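Local structure of serine--tRNA ligase (Pyrococcus horikoshii, 2ZR2) at residues A[182-187]-A[296-301]; A[238-243]-A[282-287]; A[194-199]-A[412-417]. The protein catalyses the ATP-dependent attachment of serine to tRNA(Ser) and probably also to tRNA(Sec). All coordinates share one frame; numbering follows the deposited sequence.

Interaction 1 (A[182-187]-A[296-301]); sequences GSRFYY and IFRVHQ. With AMP (adenosine monophosphate), chain C; SO4 (sulfate ion), chain D; SO4 (sulfate ion), chain E.
Y186 reaches across to the backbone of Q301, its OH donating to Q301 O at 2.6 Å from above the carbonyl plane. Its first torsion (chi1 53°) places CG between the backbone N and the carbonyl carbon and turns the ring into the 296-301 loop. There the I296 CG2 methyl makes a CH-pi contact over one face, 3.9 Å from the ring centroid, and V299 CG2 comes to the edge, 3.5 Å from Y186 CE1. A nearly straight bond from H300 N to R184 O (2.9 Å) ties the backbones beside this tightly filled, buried half. H300 CB lies over the F185 ring, while the two rings meet obliquely, their planes at 39°.

The other flank, with exposed S183 and partly exposed R184, R298 and H300, is polar and looser. R184 NE reaches O2 of sulfate D at 2.8 Å, helped by R184 NH1 on O4, H300 NE2 on O2 and a weak bond from S183 OG. R298, alongside, holds O1 of sulfate E through NH1 and salt-bridges a further sulfate through NH2. H300 ND1 bonds to R283 O.

Buried V299 N meets AMP N1 at 3.0 Å, reading the adenine edge. The 296-301 loop closes the motif 2 hairpin and leads into strand 301-311; I296 rests on helix 410-420, the 182-187 loop links helix 175-180 to strand 187-189, and M220 of the second subunit packs on F185.

Interaction 2 (A[238-243]-A[282-287]); sequences VIYKVE and FRKEAG. With AMP (adenosine monophosphate), chain C.
The two irregular segments come closest at V238 and K284, their CA atoms 4.6 Å apart, with K284 N donating to V238 O at 2.9 Å and 155°. The same oxygen also takes a CA-H...O contact from R283. A little further along, one water bridges the backbones, accepting from Y240 N and donating to F282 O.

Among the side chains, Y240 and K284 do most of the packing. They run antiparallel alongside one another, and K284 CG sits over one face of the Y240 ring, 3.7 Å from its centroid and 17° off the normal, a CH-pi contact made by the aliphatic part of the lysine. Beyond CG the K284 chain runs fully extended, carrying NZ past the ring to a hydrogen bond with F235 O. At the edge of the same ring F282 CB approaches Y240 CD2 to 3.9 Å.

The 282-287 segment opens the motif 2 loop of class II synthetases, whose arginine typically contacts the alpha-phosphate; R283, K284 and E285 are predicted to bind the nucleotide, and two of them touch the bound AMP here. R283 bends at chi2 and chi3, which lays its guanidinium with one face against AMP N7 while NH2 reaches AMP O3P at 2.8 Å. A weak bond from R283 NH1 to AMP O2P accompanies it, and R283 NH1 also bonds to P251 O. E285, bent at chi2 (-55°), takes the adenine amino group, OE2 to AMP N6 at 2.9 Å.

At the far end of 238-243, K241 NZ donates to V242 O at 2.8 Å and forms a salt bridge with E243 of the second subunit, where the two chains join.

Interaction 3 (A[194-199]-A[412-417]); sequences ILDLAL and RAIVAI. With AMP (adenosine monophosphate), chain C; SO4 (sulfate ion), chain F.
L199 pushes its branched end into a shallow hollow on helix 410-420: CD1 fits against A413 CB at 4.0 Å and I414 CG1 at 3.7 Å, and CD2 meets I417 CD1 tip to tip at 4.1 Å. The small A413 lets the leucine come in close to the helix backbone. In return I414 is the bump of its own helix. With CG1 anti to the carbonyl carbon (chi1 -75°), I414 sets CG1 4.0 Å from L195 CD2, and the extended chi2 carries CD1 over D196 CA, into the dip bordered by L195, D196 and L199. The segment axes pass 10.4 Å apart at 115°, so the exchange is confined to about one turn of each helix, all apolar and buried. The D196 carboxylate bonds to T410, at the start of the partner helix, and to H303 on strand 301-311.

R412 leaves helix 410-420 on another side, extended as far as NE, and spreads its guanidinium over the adenine, with AMP C4 on one face; NE bonds to F297 O, NH2 to E370 O, and NH1 to O1 of sulfate F at 3.1 Å. With an alanine in place of R412, the adenine would probably lose its flat cationic cover and F297 O its side-chain donor. A helix that packs on the core and sends an arginine over the adenine is the signature of motif 3 in class II aminoacyl-tRNA synthetases.

Along the chain the segments come in the order 182-187, 194-199, 238-243, 282-287, 296-301 and 412-417, so interaction 2 falls within the spans of both others, whereas interactions 1 and 3 interlock. Interaction 1 is the hub, its centre about 13 Å from that of interaction 2 and about 15 Å from that of interaction 3; interactions 2 and 3, their centres about 24 Å apart, do not touch. The motif 2 loop between strands 273-282 and 301-311 supplies a segment to interactions 1 and 2, and helix 410-420 adds motif 3. Each pair of segments touches AMP, in interaction 3 through R412 alone, and borders the second subunit, placing the nucleotide site close to the dimer interface.

Interaction 1 (A[182-187]-A[296-301])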
# COMPACT_ATOMS: atom_id res chain seq x y z
N GLY A 182 10.98 -6.68 -8.40
CA GLY A 182 10.87 -6.68 -9.84
C GLY A 182 11.24 -5.29 -10.34
O GLY A 182 11.73 -4.45 -9.58
N SER A 183 10.99 -5.04 -11.62
CA SER A 183 11.34 -3.75 -12.19
C SER A 183 10.36 -2.65 -11.82
O SER A 183 9.19 -2.90 -11.50
CB SER A 183 11.45 -3.84 -13.71
OG SER A 183 10.22 -4.25 -14.27
N ARG A 184 10.87 -1.43 -11.87
CA ARG A 184 10.12 -0.22 -11.56
C ARG A 184 9.68 -0.06 -10.11
O ARG A 184 8.78 0.74 -9.81
CB ARG A 184 8.97 -0.05 -12.57
CG ARG A 184 9.56 0.22 -13.98
CD ARG A 184 8.60 0.83 -14.99
NE ARG A 184 7.56 -0.10 -15.38
CZ ARG A 184 6.60 0.18 -16.26
NH1 ARG A 184 5.69 -0.73 -16.55
NH2 ARG A 184 6.57 1.38 -16.85
N PHE A 185 10.34 -0.81 -9.22
CA PHE A 185 10.15 -0.70 -7.77
C PHE A 185 11.52 -0.19 -7.29
O PHE A 185 12.48 -0.24 -8.04
CB PHE A 185 9.89 -2.06 -7.12
CG PHE A 185 8.46 -2.46 -7.11
CD1 PHE A 185 7.98 -3.37 -8.04
CD2 PHE A 185 7.59 -1.92 -6.18
CE1 PHE A 185 6.64 -3.75 -8.03
CE2 PHE A 185 6.24 -2.29 -6.16
CZ PHE A 185 5.77 -3.20 -7.09
N TYR A 186 11.63 0.26 -6.05
CA TYR A 186 12.92 0.76 -5.59
C TYR A 186 13.00 0.86 -4.07
O TYR A 186 11.98 0.76 -3.39
CB TYR A 186 13.12 2.16 -6.13
CG TYR A 186 11.94 3.04 -5.78
CD1 TYR A 186 10.87 3.16 -6.66
CD2 TYR A 186 11.85 3.67 -4.53
CE1 TYR A 186 9.72 3.89 -6.30
CE2 TYR A 186 10.71 4.39 -4.16
CZ TYR A 186 9.65 4.50 -5.06
OH TYR A 186 8.52 5.21 -4.74
N TYR A 187 14.21 1.06 -3.56
CA TYR A 187 14.45 1.31 -2.14
C TYR A 187 14.94 2.77 -2.14
O TYR A 187 15.83 3.14 -2.92
CB TYR A 187 15.59 0.46 -1.53
CG TYR A 187 15.30 -0.98 -1.19
CD1 TYR A 187 15.56 -2.00 -2.10
CD2 TYR A 187 14.78 -1.33 0.07
CE1 TYR A 187 15.31 -3.33 -1.78
CE2 TYR A 187 14.53 -2.65 0.40
CZ TYR A 187 14.79 -3.65 -0.52
OH TYR A 187 14.52 -4.96 -0.22
N ILE A 296 13.02 6.87 -10.52
CA ILE A 296 11.74 6.98 -9.81
C ILE A 296 10.73 7.92 -10.46
O ILE A 296 9.86 8.48 -9.78
CB ILE A 296 11.95 7.45 -8.36
CG1 ILE A 296 12.65 8.82 -8.36
CG2 ILE A 296 12.74 6.39 -7.59
CD1 ILE A 296 12.90 9.42 -6.95
N PHE A 297 10.83 8.10 -11.77
CA PHE A 297 9.91 8.98 -12.48
C PHE A 297 8.59 8.28 -12.76
O PHE A 297 7.52 8.86 -12.56
CB PHE A 297 10.50 9.43 -13.82
CG PHE A 297 9.65 10.42 -14.54
CD1 PHE A 297 9.49 11.72 -14.03
CD2 PHE A 297 8.95 10.06 -15.69
CE1 PHE A 297 8.65 12.65 -14.66
CE2 PHE A 297 8.10 10.98 -16.34
CZ PHE A 297 7.95 12.28 -15.81
N ARG A 298 8.66 7.04 -13.23
CA ARG A 298 7.48 6.27 -13.54
C ARG A 298 7.66 4.89 -12.90
O ARG A 298 8.21 3.97 -13.51
CB ARG A 298 7.31 6.13 -15.06
CG ARG A 298 6.09 5.30 -15.44
CD ARG A 298 5.92 5.09 -16.94
NE ARG A 298 5.57 6.33 -17.63
CZ ARG A 298 6.46 7.13 -18.21
NH1 ARG A 298 7.75 6.81 -18.20
NH2 ARG A 298 6.05 8.25 -18.78
N VAL A 299 7.17 4.76 -11.68
CA VAL A 299 7.32 3.51 -10.95
C VAL A 299 5.99 2.91 -10.52
O VAL A 299 4.93 3.48 -10.76
CB VAL A 299 8.16 3.76 -9.68
CG1 VAL A 299 9.58 4.10 -10.06
CG2 VAL A 299 7.57 4.94 -8.92
N HIS A 300 6.05 1.75 -9.89
CA HIS A 300 4.84 1.09 -9.42
C HIS A 300 4.25 1.71 -8.14
O HIS A 300 3.03 1.64 -7.95
CB HIS A 300 5.10 -0.39 -9.20
CG HIS A 300 5.30 -1.14 -10.48
ND1 HIS A 300 4.35 -1.16 -11.48
CD2 HIS A 300 6.34 -1.88 -10.93
CE1 HIS A 300 4.80 -1.88 -12.49
NE2 HIS A 300 6.00 -2.33 -12.18
N GLN A 301 5.09 2.29 -7.28
CA GLN A 301 4.58 2.94 -6.07
C GLN A 301 5.19 4.31 -5.82
O GLN A 301 6.38 4.53 -6.04
CB GLN A 301 4.80 2.06 -4.82
CG GLN A 301 6.16 2.19 -4.20
CD GLN A 301 6.37 1.26 -3.03
OE1 GLN A 301 6.02 0.08 -3.10
NE2 GLN A 301 6.97 1.76 -1.95
P AMP C . -2.75 11.17 -12.44
O1P AMP C . -3.19 12.53 -12.78
O2P AMP C . -3.20 10.45 -11.07
O3P AMP C . -2.27 10.10 -13.56
O5' AMP C . -1.24 11.46 -11.92
C5' AMP C . -0.94 12.65 -11.18
C4' AMP C . 0.53 12.70 -10.81
O4' AMP C . 0.93 11.52 -10.10
C3' AMP C . 1.45 12.74 -12.03
O3' AMP C . 1.52 14.07 -12.54
C2' AMP C . 2.77 12.42 -11.38
O2' AMP C . 3.25 13.55 -10.65
C1' AMP C . 2.37 11.28 -10.41
N9 AMP C . 2.48 9.95 -11.08
C8 AMP C . 1.56 9.37 -11.87
N7 AMP C . 2.01 8.16 -12.24
C5 AMP C . 3.21 7.99 -11.70
C6 AMP C . 4.14 6.95 -11.72
N6 AMP C . 3.89 5.85 -12.41
N1 AMP C . 5.30 7.08 -11.03
C2 AMP C . 5.56 8.19 -10.33
N3 AMP C . 4.68 9.20 -10.29
C4 AMP C . 3.51 9.12 -10.96
S SO4 D . 7.15 -3.77 -15.26
O1 SO4 D . 6.92 -4.95 -14.40
O2 SO4 D . 7.82 -2.72 -14.48
O3 SO4 D . 8.00 -4.13 -16.41
O4 SO4 D . 5.85 -3.27 -15.76
S SO4 E . 9.96 8.27 -20.64
O1 SO4 E . 9.89 7.03 -19.85
O2 SO4 E . 11.15 9.05 -20.21
O3 SO4 E . 10.06 7.97 -22.08
O4 SO4 E . 8.73 9.05 -20.40

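Interaction 2 (A[238-243]-A[282-287])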
# COMPACT_ATOMS: atom_id res chain seq x y z
N VAL A 238 -4.06 -0.04 -15.01
CA VAL A 238 -3.44 0.56 -13.85
C VAL A 238 -3.73 -0.02 -12.47
O VAL A 238 -2.84 -0.06 -11.62
CB VAL A 238 -3.71 2.11 -13.84
CG1 VAL A 238 -4.43 2.53 -15.09
CG2 VAL A 238 -4.50 2.51 -12.66
N ILE A 239 -4.94 -0.49 -12.24
CA ILE A 239 -5.30 -0.97 -10.93
C ILE A 239 -5.01 -2.42 -10.57
O ILE A 239 -5.41 -3.35 -11.28
CB ILE A 239 -6.78 -0.70 -10.68
CG1 ILE A 239 -7.06 0.80 -10.87
CG2 ILE A 239 -7.17 -1.12 -9.28
CD1 ILE A 239 -8.53 1.11 -11.04
N TYR A 240 -4.33 -2.60 -9.44
CA TYR A 240 -3.97 -3.91 -8.89
C TYR A 240 -5.12 -4.42 -8.02
O TYR A 240 -5.62 -3.69 -7.15
CB TYR A 240 -2.77 -3.83 -7.96
CG TYR A 240 -1.43 -3.66 -8.58
CD1 TYR A 240 -0.84 -4.68 -9.32
CD2 TYR A 240 -0.70 -2.50 -8.38
CE1 TYR A 240 0.44 -4.56 -9.82
CE2 TYR A 240 0.59 -2.36 -8.89
CZ TYR A 240 1.15 -3.39 -9.60
OH TYR A 240 2.41 -3.25 -10.13
N LYS A 241 -5.51 -5.67 -8.23
CA LYS A 241 -6.55 -6.21 -7.40
C LYS A 241 -5.90 -7.27 -6.52
O LYS A 241 -4.90 -7.88 -6.92
CB LYS A 241 -7.66 -6.81 -8.24
CG LYS A 241 -8.79 -7.31 -7.38
CD LYS A 241 -9.87 -7.96 -8.19
CE LYS A 241 -10.70 -8.85 -7.31
NZ LYS A 241 -9.84 -9.93 -6.77
N VAL A 242 -6.44 -7.47 -5.32
CA VAL A 242 -5.88 -8.48 -4.41
C VAL A 242 -6.67 -9.77 -4.56
O VAL A 242 -7.89 -9.74 -4.71
CB VAL A 242 -5.89 -7.99 -2.92
CG1 VAL A 242 -6.34 -6.55 -2.86
CG2 VAL A 242 -6.78 -8.86 -2.06
N GLU A 243 -5.98 -10.91 -4.53
CA GLU A 243 -6.66 -12.19 -4.68
C GLU A 243 -7.77 -12.40 -3.67
O GLU A 243 -7.72 -11.88 -2.55
CB GLU A 243 -5.69 -13.36 -4.55
CG GLU A 243 -4.47 -13.27 -5.40
CD GLU A 243 -3.91 -14.63 -5.73
OE1 GLU A 243 -3.82 -15.48 -4.82
OE2 GLU A 243 -3.55 -14.84 -6.92
N PHE A 282 -0.46 3.03 -6.05
CA PHE A 282 -0.03 1.81 -6.72
C PHE A 282 -0.54 1.76 -8.15
O PHE A 282 -1.74 1.88 -8.39
CB PHE A 282 -0.50 0.58 -5.94
CG PHE A 282 -0.05 0.58 -4.50
CD1 PHE A 282 -0.79 1.25 -3.52
CD2 PHE A 282 1.13 -0.04 -4.12
CE1 PHE A 282 -0.34 1.30 -2.20
CE2 PHE A 282 1.58 0.01 -2.80
CZ PHE A 282 0.84 0.68 -1.84
N ARG A 283 0.37 1.58 -9.10
CA ARG A 283 0.01 1.54 -10.52
C ARG A 283 0.75 0.43 -11.23
O ARG A 283 1.96 0.25 -11.04
CB ARG A 283 0.35 2.86 -11.21
CG ARG A 283 0.42 4.05 -10.27
CD ARG A 283 -0.83 4.88 -10.25
NE ARG A 283 -0.92 5.70 -11.46
CZ ARG A 283 -1.31 6.97 -11.48
NH1 ARG A 283 -1.66 7.59 -10.36
NH2 ARG A 283 -1.37 7.61 -12.64
N LYS A 284 0.03 -0.30 -12.07
CA LYS A 284 0.62 -1.39 -12.84
C LYS A 284 1.52 -0.82 -13.91
O LYS A 284 2.56 -1.40 -14.22
CB LYS A 284 -0.47 -2.22 -13.52
CG LYS A 284 -1.29 -3.13 -12.62
CD LYS A 284 -2.39 -3.83 -13.43
CE LYS A 284 -3.26 -4.75 -12.57
NZ LYS A 284 -4.42 -5.31 -13.32
N GLU A 285 1.13 0.32 -14.48
CA GLU A 285 1.90 0.93 -15.55
C GLU A 285 2.09 -0.11 -16.65
O GLU A 285 3.16 -0.17 -17.27
CB GLU A 285 3.27 1.40 -15.05
CG GLU A 285 3.24 2.70 -14.25
CD GLU A 285 2.57 3.85 -15.00
OE1 GLU A 285 2.64 3.87 -16.25
OE2 GLU A 285 1.99 4.74 -14.34
N ALA A 286 1.05 -0.90 -16.90
CA ALA A 286 1.08 -1.96 -17.91
C ALA A 286 1.50 -1.50 -19.31
O ALA A 286 2.30 -2.16 -19.97
CB ALA A 286 -0.26 -2.66 -17.97
N GLY A 287 0.95 -0.37 -19.77
CA GLY A 287 1.28 0.15 -21.08
C GLY A 287 2.77 0.13 -21.41
O GLY A 287 3.14 0.08 -22.59
P AMP C . -2.75 11.17 -12.44
O1P AMP C . -3.19 12.53 -12.78
O2P AMP C . -3.20 10.45 -11.07
O3P AMP C . -2.27 10.10 -13.56
O5' AMP C . -1.24 11.46 -11.92
C5' AMP C . -0.94 12.65 -11.18
C4' AMP C . 0.53 12.70 -10.81
O4' AMP C . 0.93 11.52 -10.10
C3' AMP C . 1.45 12.74 -12.03
O3' AMP C . 1.52 14.07 -12.54
C2' AMP C . 2.77 12.42 -11.38
O2' AMP C . 3.25 13.55 -10.65
C1' AMP C . 2.37 11.28 -10.41
N9 AMP C . 2.48 9.95 -11.08
C8 AMP C . 1.56 9.37 -11.87
N7 AMP C . 2.01 8.16 -12.24
C5 AMP C . 3.21 7.99 -11.70
C6 AMP C . 4.14 6.95 -11.72
N6 AMP C . 3.89 5.85 -12.41
N1 AMP C . 5.30 7.08 -11.03
C2 AMP C . 5.56 8.19 -10.33
N3 AMP C . 4.68 9.20 -10.29
C4 AMP C . 3.51 9.12 -10.96
O HOH W 1 -3.52 -0.35 -8.16

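Interaction 3 (A[194-199]-A[412-417])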
# COMPACT_ATOMS: atom_id res chain seq x y z
N ILE A 194 14.14 11.53 3.88
CA ILE A 194 13.71 12.69 4.65
C ILE A 194 13.08 13.70 3.72
O ILE A 194 12.11 14.36 4.08
CB ILE A 194 14.88 13.38 5.36
CG1 ILE A 194 15.49 12.43 6.40
CG2 ILE A 194 14.39 14.66 6.02
CD1 ILE A 194 14.50 11.85 7.38
N LEU A 195 13.65 13.83 2.53
CA LEU A 195 13.14 14.76 1.54
C LEU A 195 11.72 14.34 1.12
O LEU A 195 10.84 15.18 0.92
CB LEU A 195 14.06 14.79 0.31
CG LEU A 195 13.59 15.68 -0.85
CD1 LEU A 195 13.50 17.15 -0.42
CD2 LEU A 195 14.56 15.53 -1.99
N ASP A 196 11.52 13.02 0.97
CA ASP A 196 10.21 12.51 0.59
C ASP A 196 9.20 12.92 1.66
O ASP A 196 8.20 13.57 1.34
CB ASP A 196 10.24 10.98 0.48
CG ASP A 196 8.92 10.40 -0.00
OD1 ASP A 196 8.91 9.77 -1.07
OD2 ASP A 196 7.88 10.57 0.67
N LEU A 197 9.45 12.56 2.91
CA LEU A 197 8.53 12.93 3.98
C LEU A 197 8.34 14.42 4.06
O LEU A 197 7.22 14.90 4.27
CB LEU A 197 9.02 12.44 5.34
CG LEU A 197 9.18 10.94 5.53
CD1 LEU A 197 9.49 10.68 7.01
CD2 LEU A 197 7.92 10.17 5.07
N ALA A 198 9.44 15.15 3.90
CA ALA A 198 9.40 16.61 3.97
C ALA A 198 8.43 17.17 2.95
O ALA A 198 7.64 18.06 3.26
CB ALA A 198 10.80 17.19 3.74
N LEU A 199 8.48 16.65 1.73
CA LEU A 199 7.60 17.12 0.67
C LEU A 199 6.13 16.87 0.99
O LEU A 199 5.28 17.67 0.63
CB LEU A 199 8.00 16.46 -0.66
CG LEU A 199 9.29 17.03 -1.28
CD1 LEU A 199 9.88 16.09 -2.32
CD2 LEU A 199 8.99 18.38 -1.90
N ARG A 412 8.14 12.43 -8.51
CA ARG A 412 8.55 13.42 -9.48
C ARG A 412 9.03 14.74 -8.90
O ARG A 412 9.94 15.38 -9.46
CB ARG A 412 7.43 13.62 -10.49
CG ARG A 412 7.11 12.31 -11.17
CD ARG A 412 6.16 12.46 -12.32
NE ARG A 412 6.03 11.20 -13.05
CZ ARG A 412 5.27 11.02 -14.12
NH1 ARG A 412 5.22 9.83 -14.70
NH2 ARG A 412 4.55 12.03 -14.62
N ALA A 413 8.45 15.16 -7.78
CA ALA A 413 8.89 16.39 -7.14
C ALA A 413 10.39 16.18 -6.85
O ALA A 413 11.21 17.08 -7.01
CB ALA A 413 8.12 16.60 -5.84
N ILE A 414 10.73 14.98 -6.42
CA ILE A 414 12.11 14.65 -6.11
C ILE A 414 12.98 14.66 -7.36
O ILE A 414 14.10 15.15 -7.32
CB ILE A 414 12.22 13.28 -5.41
CG1 ILE A 414 11.75 13.41 -3.96
CG2 ILE A 414 13.65 12.79 -5.40
CD1 ILE A 414 11.82 12.12 -3.19
N VAL A 415 12.50 14.13 -8.47
CA VAL A 415 13.35 14.17 -9.65
C VAL A 415 13.52 15.64 -10.06
O VAL A 415 14.63 16.08 -10.36
CB VAL A 415 12.82 13.29 -10.83
CG1 VAL A 415 11.35 13.39 -10.94
CG2 VAL A 415 13.45 13.73 -12.14
N ALA A 416 12.44 16.41 -10.01
CA ALA A 416 12.54 17.82 -10.38
C ALA A 416 13.54 18.59 -9.51
O ALA A 416 14.33 19.40 -10.02
CB ALA A 416 11.17 18.49 -10.32
N ILE A 417 13.52 18.35 -8.20
CA ILE A 417 14.44 19.05 -7.31
C ILE A 417 15.87 18.61 -7.56
O ILE A 417 16.77 19.44 -7.59
CB ILE A 417 14.08 18.84 -5.81
CG1 ILE A 417 12.73 19.50 -5.53
CG2 ILE A 417 15.16 19.42 -4.89
CD1 ILE A 417 12.25 19.32 -4.12
P AMP C . -2.75 11.17 -12.44
O1P AMP C . -3.19 12.53 -12.78
O2P AMP C . -3.20 10.45 -11.07
O3P AMP C . -2.27 10.10 -13.56
O5' AMP C . -1.24 11.46 -11.92
C5' AMP C . -0.94 12.65 -11.18
C4' AMP C . 0.53 12.70 -10.81
O4' AMP C . 0.93 11.52 -10.10
C3' AMP C . 1.45 12.74 -12.03
O3' AMP C . 1.52 14.07 -12.54
C2' AMP C . 2.77 12.42 -11.38
O2' AMP C . 3.25 13.55 -10.65
C1' AMP C . 2.37 11.28 -10.41
N9 AMP C . 2.48 9.95 -11.08
C8 AMP C . 1.56 9.37 -11.87
N7 AMP C . 2.01 8.16 -12.24
C5 AMP C . 3.21 7.99 -11.70
C6 AMP C . 4.14 6.95 -11.72
N6 AMP C . 3.89 5.85 -12.41
N1 AMP C . 5.30 7.08 -11.03
C2 AMP C . 5.56 8.19 -10.33
N3 AMP C . 4.68 9.20 -10.29
C4 AMP C . 3.51 9.12 -10.96
S SO4 F . 4.39 10.98 -18.64
O1 SO4 F . 4.11 10.01 -17.56
O2 SO4 F . 3.84 10.46 -19.91
O3 SO4 F . 5.84 11.17 -18.77
O4 SO4 F . 3.79 12.30 -18.34